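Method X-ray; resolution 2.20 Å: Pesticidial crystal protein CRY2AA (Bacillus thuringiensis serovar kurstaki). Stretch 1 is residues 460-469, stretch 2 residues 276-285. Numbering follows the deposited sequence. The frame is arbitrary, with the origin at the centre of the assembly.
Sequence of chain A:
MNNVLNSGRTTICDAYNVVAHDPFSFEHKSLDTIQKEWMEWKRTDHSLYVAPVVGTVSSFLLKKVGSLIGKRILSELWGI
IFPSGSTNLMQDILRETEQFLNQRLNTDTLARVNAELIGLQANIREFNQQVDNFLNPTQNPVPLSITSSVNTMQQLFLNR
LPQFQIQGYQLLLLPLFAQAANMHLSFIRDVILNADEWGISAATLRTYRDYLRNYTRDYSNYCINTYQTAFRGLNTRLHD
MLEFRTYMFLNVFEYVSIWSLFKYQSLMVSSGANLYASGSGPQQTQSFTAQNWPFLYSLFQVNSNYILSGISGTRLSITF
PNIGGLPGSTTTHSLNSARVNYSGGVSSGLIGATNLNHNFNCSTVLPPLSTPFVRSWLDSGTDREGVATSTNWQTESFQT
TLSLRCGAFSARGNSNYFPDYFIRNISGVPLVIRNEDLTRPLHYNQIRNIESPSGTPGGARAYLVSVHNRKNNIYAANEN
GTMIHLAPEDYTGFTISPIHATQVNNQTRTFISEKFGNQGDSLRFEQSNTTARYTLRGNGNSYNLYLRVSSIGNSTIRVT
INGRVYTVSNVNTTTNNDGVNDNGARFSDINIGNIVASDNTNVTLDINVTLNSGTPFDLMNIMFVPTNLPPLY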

ATOM      1  N   ALA A 460     -17.697  -9.427  25.786  1.00 40.25           N
ATOM      2  CA  ALA A 460     -17.417  -9.463  24.356  1.00 33.22           C
ATOM      3  C   ALA A 460     -16.001  -9.903  23.988  1.00 29.15           C
ATOM      4  O   ALA A 460     -15.280 -10.491  24.797  1.00 25.91           O
ATOM      5  CB  ALA A 460     -17.710  -8.100  23.742  1.00 38.03           C
ATOM      6  N   ARG A 461     -15.615  -9.606  22.753  1.00 24.01           N
ATOM      7  CA  ARG A 461     -14.301  -9.975  22.254  1.00 22.98           C
ATOM      8  C   ARG A 461     -13.726  -8.896  21.348  1.00 21.41           C
ATOM      9  O   ARG A 461     -14.459  -8.138  20.718  1.00 19.86           O
ATOM     10  CB  ARG A 461     -14.389 -11.287  21.472  1.00 22.04           C
ATOM     11  CG  ARG A 461     -14.724 -12.515  22.314  1.00 23.09           C
ATOM     12  CD  ARG A 461     -13.527 -12.968  23.119  1.00 21.50           C
ATOM     13  NE  ARG A 461     -13.758 -14.243  23.793  1.00 25.72           N
ATOM     14  CZ  ARG A 461     -14.471 -14.394  24.903  1.00 23.95           C
ATOM     15  NH1 ARG A 461     -15.036 -13.345  25.486  1.00 24.12           N
ATOM     16  NH2 ARG A 461     -14.612 -15.599  25.434  1.00 26.81           N
ATOM     17  N   ALA A 462     -12.400  -8.835  21.298  1.00 21.65           N
ATOM     18  CA  ALA A 462     -11.702  -7.881  20.453  1.00 20.11           C
ATOM     19  C   ALA A 462     -10.719  -8.662  19.590  1.00 18.48           C
ATOM     20  O   ALA A 462      -9.862  -9.367  20.111  1.00 19.34           O
ATOM     21  CB  ALA A 462     -10.955  -6.861  21.305  1.00 18.94           C
ATOM     22  N   TYR A 463     -10.865  -8.549  18.275  1.00 16.80           N
ATOM     23  CA  TYR A 463      -9.977  -9.222  17.337  1.00 13.81           C
ATOM     24  C   TYR A 463      -9.248  -8.132  16.564  1.00 13.25           C
ATOM     25  O   TYR A 463      -9.846  -7.418  15.762  1.00 12.66           O
ATOM     26  CB  TYR A 463     -10.786 -10.125  16.405  1.00 14.85           C
ATOM     27  CG  TYR A 463     -11.541 -11.202  17.158  1.00 13.21           C
ATOM     28  CD1 TYR A 463     -12.924 -11.122  17.341  1.00 14.50           C
ATOM     29  CD2 TYR A 463     -10.862 -12.283  17.716  1.00 14.72           C
ATOM     30  CE1 TYR A 463     -13.613 -12.103  18.068  1.00 16.34           C
ATOM     31  CE2 TYR A 463     -11.535 -13.265  18.444  1.00 14.48           C
ATOM     32  CZ  TYR A 463     -12.907 -13.172  18.615  1.00 16.66           C
ATOM     33  OH  TYR A 463     -13.551 -14.156  19.336  1.00 16.69           O
ATOM     34  N   LEU A 464      -7.951  -8.012  16.819  1.00 13.54           N
ATOM     35  CA  LEU A 464      -7.129  -6.974  16.214  1.00 14.65           C
ATOM     36  C   LEU A 464      -6.726  -7.174  14.764  1.00 15.37           C
ATOM     37  O   LEU A 464      -6.640  -8.300  14.262  1.00 14.59           O
ATOM     38  CB  LEU A 464      -5.879  -6.750  17.066  1.00 14.06           C
ATOM     39  CG  LEU A 464      -6.175  -6.577  18.557  1.00 17.13           C
ATOM     40  CD1 LEU A 464      -4.897  -6.241  19.299  1.00 13.16           C
ATOM     41  CD2 LEU A 464      -7.217  -5.483  18.755  1.00 15.57           C
ATOM     42  N   VAL A 465      -6.479  -6.044  14.112  1.00 13.83           N
ATOM     43  CA  VAL A 465      -6.080  -5.985  12.718  1.00 13.88           C
ATOM     44  C   VAL A 465      -4.792  -5.173  12.635  1.00 15.97           C
ATOM     45  O   VAL A 465      -4.723  -4.055  13.153  1.00 15.68           O
ATOM     46  CB  VAL A 465      -7.173  -5.276  11.877  1.00 16.36           C
ATOM     47  CG1 VAL A 465      -6.673  -5.006  10.458  1.00 15.83           C
ATOM     48  CG2 VAL A 465      -8.447  -6.122  11.865  1.00 13.77           C
ATOM     49  N   SER A 466      -3.764  -5.730  12.004  1.00 16.52           N
ATOM     50  CA  SER A 466      -2.515  -4.993  11.855  1.00 16.05           C
ATOM     51  C   SER A 466      -2.507  -4.324  10.477  1.00 15.70           C
ATOM     52  O   SER A 466      -2.906  -4.925   9.477  1.00 13.17           O
ATOM     53  CB  SER A 466      -1.299  -5.919  12.034  1.00 13.26           C
ATOM     54  OG  SER A 466      -1.349  -7.045  11.181  1.00 16.21           O
ATOM     55  N   VAL A 467      -2.089  -3.061  10.451  1.00 14.55           N
ATOM     56  CA  VAL A 467      -2.034  -2.272   9.227  1.00 14.35           C
ATOM     57  C   VAL A 467      -0.579  -2.105   8.817  1.00 14.36           C
ATOM     58  O   VAL A 467       0.199  -1.431   9.499  1.00 12.34           O
ATOM     59  CB  VAL A 467      -2.655  -0.873   9.439  1.00 11.92           C
ATOM     60  CG1 VAL A 467      -2.819  -0.170   8.103  1.00  9.12           C
ATOM     61  CG2 VAL A 467      -4.000  -1.000  10.150  1.00 13.26           C
ATOM     62  N   HIS A 468      -0.223  -2.718   7.695  1.00 13.71           N
ATOM     63  CA  HIS A 468       1.146  -2.683   7.197  1.00 13.62           C
ATOM     64  C   HIS A 468       1.330  -1.689   6.056  1.00 13.96           C
ATOM     65  O   HIS A 468       0.534  -1.642   5.111  1.00 14.19           O
ATOM     66  CB  HIS A 468       1.550  -4.084   6.733  1.00 12.02           C
ATOM     67  CG  HIS A 468       1.311  -5.146   7.761  1.00 11.56           C
ATOM     68  ND1 HIS A 468       2.332  -5.851   8.360  1.00  8.22           N
ATOM     69  CD2 HIS A 468       0.161  -5.618   8.302  1.00  8.78           C
ATOM     70  CE1 HIS A 468       1.822  -6.711   9.225  1.00 10.79           C
ATOM     71  NE2 HIS A 468       0.506  -6.589   9.207  1.00  6.96           N
ATOM     72  N   ASN A 469       2.389  -0.893   6.149  1.00 11.15           N
ATOM     73  CA  ASN A 469       2.669   0.095   5.122  1.00 10.20           C
ATOM     74  C   ASN A 469       4.174   0.306   5.025  1.00 11.70           C
ATOM     75  O   ASN A 469       4.898   0.122   6.010  1.00 11.26           O
ATOM     76  CB  ASN A 469       1.951   1.409   5.463  1.00  9.06           C
ATOM     77  CG  ASN A 469       1.855   2.345   4.278  1.00  9.58           C
ATOM     78  OD1 ASN A 469       2.832   2.996   3.911  1.00 10.62           O
ATOM     79  ND2 ASN A 469       0.677   2.413   3.666  1.00  8.38           N
TER
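Stretch 2 276-285: YASGSGPQQT

Stretch 2 lies alongside stretch 1 as an antiparallel neighbour over a short length and then leaves the sheet as a loop that returns to the earlier part of stretch 1. The residues around Tyr276 to Ser278 continue a strand that begins earlier in the chain, whereas the segment from Gly279 to Thr285 is irregular, with Gln283 near helical backbone angles (-77/-45) and Gln284 turned back toward extended ones (-77/88). The two strand axes approach to 4.8 Å, and their N-to-C directions differ by 155°, so the pairing is antiparallel with a moderate twist. Together the stretches bury 486 Å², counting both sides.

Ala460, at the start of stretch 1, does not reach stretch 2. Its carbonyl O accepts a hydrogen bond from NH1 of Arg461 at 2.9 Å, which ties the guanidinium group back to the preceding residue. The CA-to-CB bond of Arg461 points toward stretch 2, but the contact is slight: NE remains 4.2 Å from OE1 of Gln283, which lies near the guanidinium plane.

Tyr463 makes the largest contribution from stretch 1, with 84 Å² of its surface covered by stretch 2. Its chi1 is in the m well, and the side chain reaches two consecutive glutamines. The hydroxyl OH donates a short hydrogen bond to OE1 of Gln283 at 2.6 Å, with the acceptor near the ring plane. Gln284 instead packs over one ring face: its CG lies 4.0 Å from the centroid of the Tyr463 ring, 22° off the normal, in a CH-pi contact. The phenol is thus held both at its polar tip and over its aromatic surface.

The CA-to-CB bond of Leu464 points away from stretch 2, leaving its backbone to make the connection. Here the two backbones have spread too far for a direct bond, with O of Leu464 4.5 Å from N of Gly279, and a water fills the gap. It accepts from N of Gly279 at 2.8 Å and donates to O of Leu464 at 2.6 Å.

From Val465 onward the strands run close together. CA of Val465 lies 4.7 Å from CA of Ser278 and 3.2 Å from O of Ala277, a CA-H...O contact, while its CG1 packs 4.2 Å from CB of Tyr276. Ser466 and Ala277 form the hydrogen-bonded pair: N of Ser466 donates to O of Ala277, and N of Ala277 donates to O of Ser466, both at 3.0 Å. The latter carbonyl also receives a CA-H...O contact from CA of Tyr276 at 3.6 Å.

Val467 pairs with Tyr276 without direct backbone hydrogen bonds, their CA atoms 4.9 Å apart. Its CG1 approaches CE2 of Tyr276 at 3.8 Å, so Val465 and Val467 both pack against this tyrosine on one sheet face. On the other face, Ser466 OG hydrogen-bonds to NE2 of His468 at 2.7 Å, and this same NE2 lies 4.1 Å from CB of Ala277. Asn469 extends beyond the contact.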

ATOM      1  N   TYR A 276      -3.850  -5.016   5.030  1.00 11.73           N
ATOM      2  CA  TYR A 276      -4.480  -5.313   6.313  1.00 11.66           C
ATOM      3  C   TYR A 276      -4.495  -6.797   6.594  1.00 10.99           C
ATOM      4  O   TYR A 276      -4.781  -7.605   5.711  1.00  8.37           O
ATOM      5  CB  TYR A 276      -5.921  -4.805   6.356  1.00 10.13           C
ATOM      6  CG  TYR A 276      -6.086  -3.393   5.875  1.00  8.22           C
ATOM      7  CD1 TYR A 276      -6.365  -3.121   4.537  1.00  6.92           C
ATOM      8  CD2 TYR A 276      -5.957  -2.322   6.757  1.00 10.65           C
ATOM      9  CE1 TYR A 276      -6.519  -1.806   4.092  1.00  8.49           C
ATOM     10  CE2 TYR A 276      -6.102  -1.011   6.323  1.00  6.99           C
ATOM     11  CZ  TYR A 276      -6.383  -0.757   4.999  1.00  9.20           C
ATOM     12  OH  TYR A 276      -6.533   0.551   4.594  1.00 10.52           O
ATOM     13  N   ALA A 277      -4.195  -7.145   7.837  1.00  9.94           N
ATOM     14  CA  ALA A 277      -4.176  -8.535   8.245  1.00 11.61           C
ATOM     15  C   ALA A 277      -5.053  -8.740   9.469  1.00 12.01           C
ATOM     16  O   ALA A 277      -5.070  -7.907  10.377  1.00 13.21           O
ATOM     17  CB  ALA A 277      -2.749  -8.965   8.551  1.00 11.71           C
ATOM     18  N   SER A 278      -5.797  -9.839   9.473  1.00 10.88           N
ATOM     19  CA  SER A 278      -6.643 -10.187  10.606  1.00 13.45           C
ATOM     20  C   SER A 278      -6.366 -11.664  10.855  1.00 14.02           C
ATOM     21  O   SER A 278      -5.781 -12.340  10.007  1.00 13.84           O
ATOM     22  CB  SER A 278      -8.133  -9.940  10.306  1.00 14.60           C
ATOM     23  OG  SER A 278      -8.677 -10.904   9.420  1.00 13.64           O
ATOM     24  N   GLY A 279      -6.781 -12.169  12.009  1.00 13.71           N
ATOM     25  CA  GLY A 279      -6.502 -13.556  12.327  1.00 14.54           C
ATOM     26  C   GLY A 279      -7.388 -14.630  11.726  1.00 16.82           C
ATOM     27  O   GLY A 279      -8.552 -14.391  11.380  1.00 15.37           O
ATOM     28  N   SER A 280      -6.809 -15.819  11.594  1.00 16.00           N
ATOM     29  CA  SER A 280      -7.510 -16.993  11.095  1.00 16.80           C
ATOM     30  C   SER A 280      -7.967 -17.701  12.363  1.00 15.80           C
ATOM     31  O   SER A 280      -7.620 -17.283  13.466  1.00 14.81           O
ATOM     32  CB  SER A 280      -6.562 -17.911  10.319  1.00 16.87           C
ATOM     33  OG  SER A 280      -6.032 -17.258   9.179  1.00 22.07           O
ATOM     34  N   GLY A 281      -8.733 -18.775  12.220  1.00 16.27           N
ATOM     35  CA  GLY A 281      -9.196 -19.478  13.399  1.00 16.31           C
ATOM     36  C   GLY A 281     -10.704 -19.578  13.408  1.00 15.73           C
ATOM     37  O   GLY A 281     -11.374 -18.914  12.621  1.00 14.92           O
ATOM     38  N   PRO A 282     -11.272 -20.396  14.303  1.00 17.59           N
ATOM     39  CA  PRO A 282     -12.723 -20.571  14.388  1.00 18.52           C
ATOM     40  C   PRO A 282     -13.532 -19.474  15.095  1.00 20.06           C
ATOM     41  O   PRO A 282     -14.758 -19.469  15.003  1.00 19.60           O
ATOM     42  CB  PRO A 282     -12.846 -21.910  15.103  1.00 18.50           C
ATOM     43  CG  PRO A 282     -11.734 -21.813  16.099  1.00 18.81           C
ATOM     44  CD  PRO A 282     -10.586 -21.314  15.233  1.00 17.01           C
ATOM     45  N   GLN A 283     -12.871 -18.557  15.802  1.00 19.63           N
ATOM     46  CA  GLN A 283     -13.587 -17.493  16.518  1.00 20.58           C
ATOM     47  C   GLN A 283     -14.111 -16.343  15.657  1.00 20.55           C
ATOM     48  O   GLN A 283     -15.248 -15.897  15.827  1.00 20.44           O
ATOM     49  CB  GLN A 283     -12.709 -16.920  17.636  1.00 21.48           C
ATOM     50  CG  GLN A 283     -12.537 -17.850  18.817  1.00 23.10           C
ATOM     51  CD  GLN A 283     -11.847 -17.189  19.989  1.00 21.11           C
ATOM     52  OE1 GLN A 283     -12.148 -16.049  20.340  1.00 23.59           O
ATOM     53  NE2 GLN A 283     -10.920 -17.910  20.611  1.00 20.89           N
ATOM     54  N   GLN A 284     -13.284 -15.855  14.742  1.00 19.28           N
ATOM     55  CA  GLN A 284     -13.685 -14.752  13.874  1.00 19.79           C
ATOM     56  C   GLN A 284     -14.614 -15.303  12.796  1.00 19.82           C
ATOM     57  O   GLN A 284     -14.173 -15.670  11.711  1.00 19.45           O
ATOM     58  CB  GLN A 284     -12.439 -14.115  13.259  1.00 17.65           C
ATOM     59  CG  GLN A 284     -11.405 -13.713  14.306  1.00 17.87           C
ATOM     60  CD  GLN A 284     -10.441 -14.836  14.671  1.00 17.07           C
ATOM     61  OE1 GLN A 284     -10.747 -16.018  14.513  1.00 17.47           O
ATOM     62  NE2 GLN A 284      -9.270 -14.464  15.176  1.00 16.46           N
ATOM     63  N   THR A 285     -15.907 -15.332  13.103  1.00 19.71           N
ATOM     64  CA  THR A 285     -16.912 -15.907  12.215  1.00 19.08           C
ATOM     65  C   THR A 285     -17.751 -15.001  11.324  1.00 19.59           C
ATOM     66  O   THR A 285     -18.283 -15.455  10.313  1.00 19.98           O
ATOM     67  CB  THR A 285     -17.904 -16.748  13.036  1.00 19.74           C
ATOM     68  OG1 THR A 285     -18.363 -15.970  14.152  1.00 22.32           O
ATOM     69  CG2 THR A 285     -17.241 -18.011  13.550  1.00 17.68           C
TER
HETATM   70  O   HOH W   1      -8.020 -10.419  13.859  1.00 11.75           O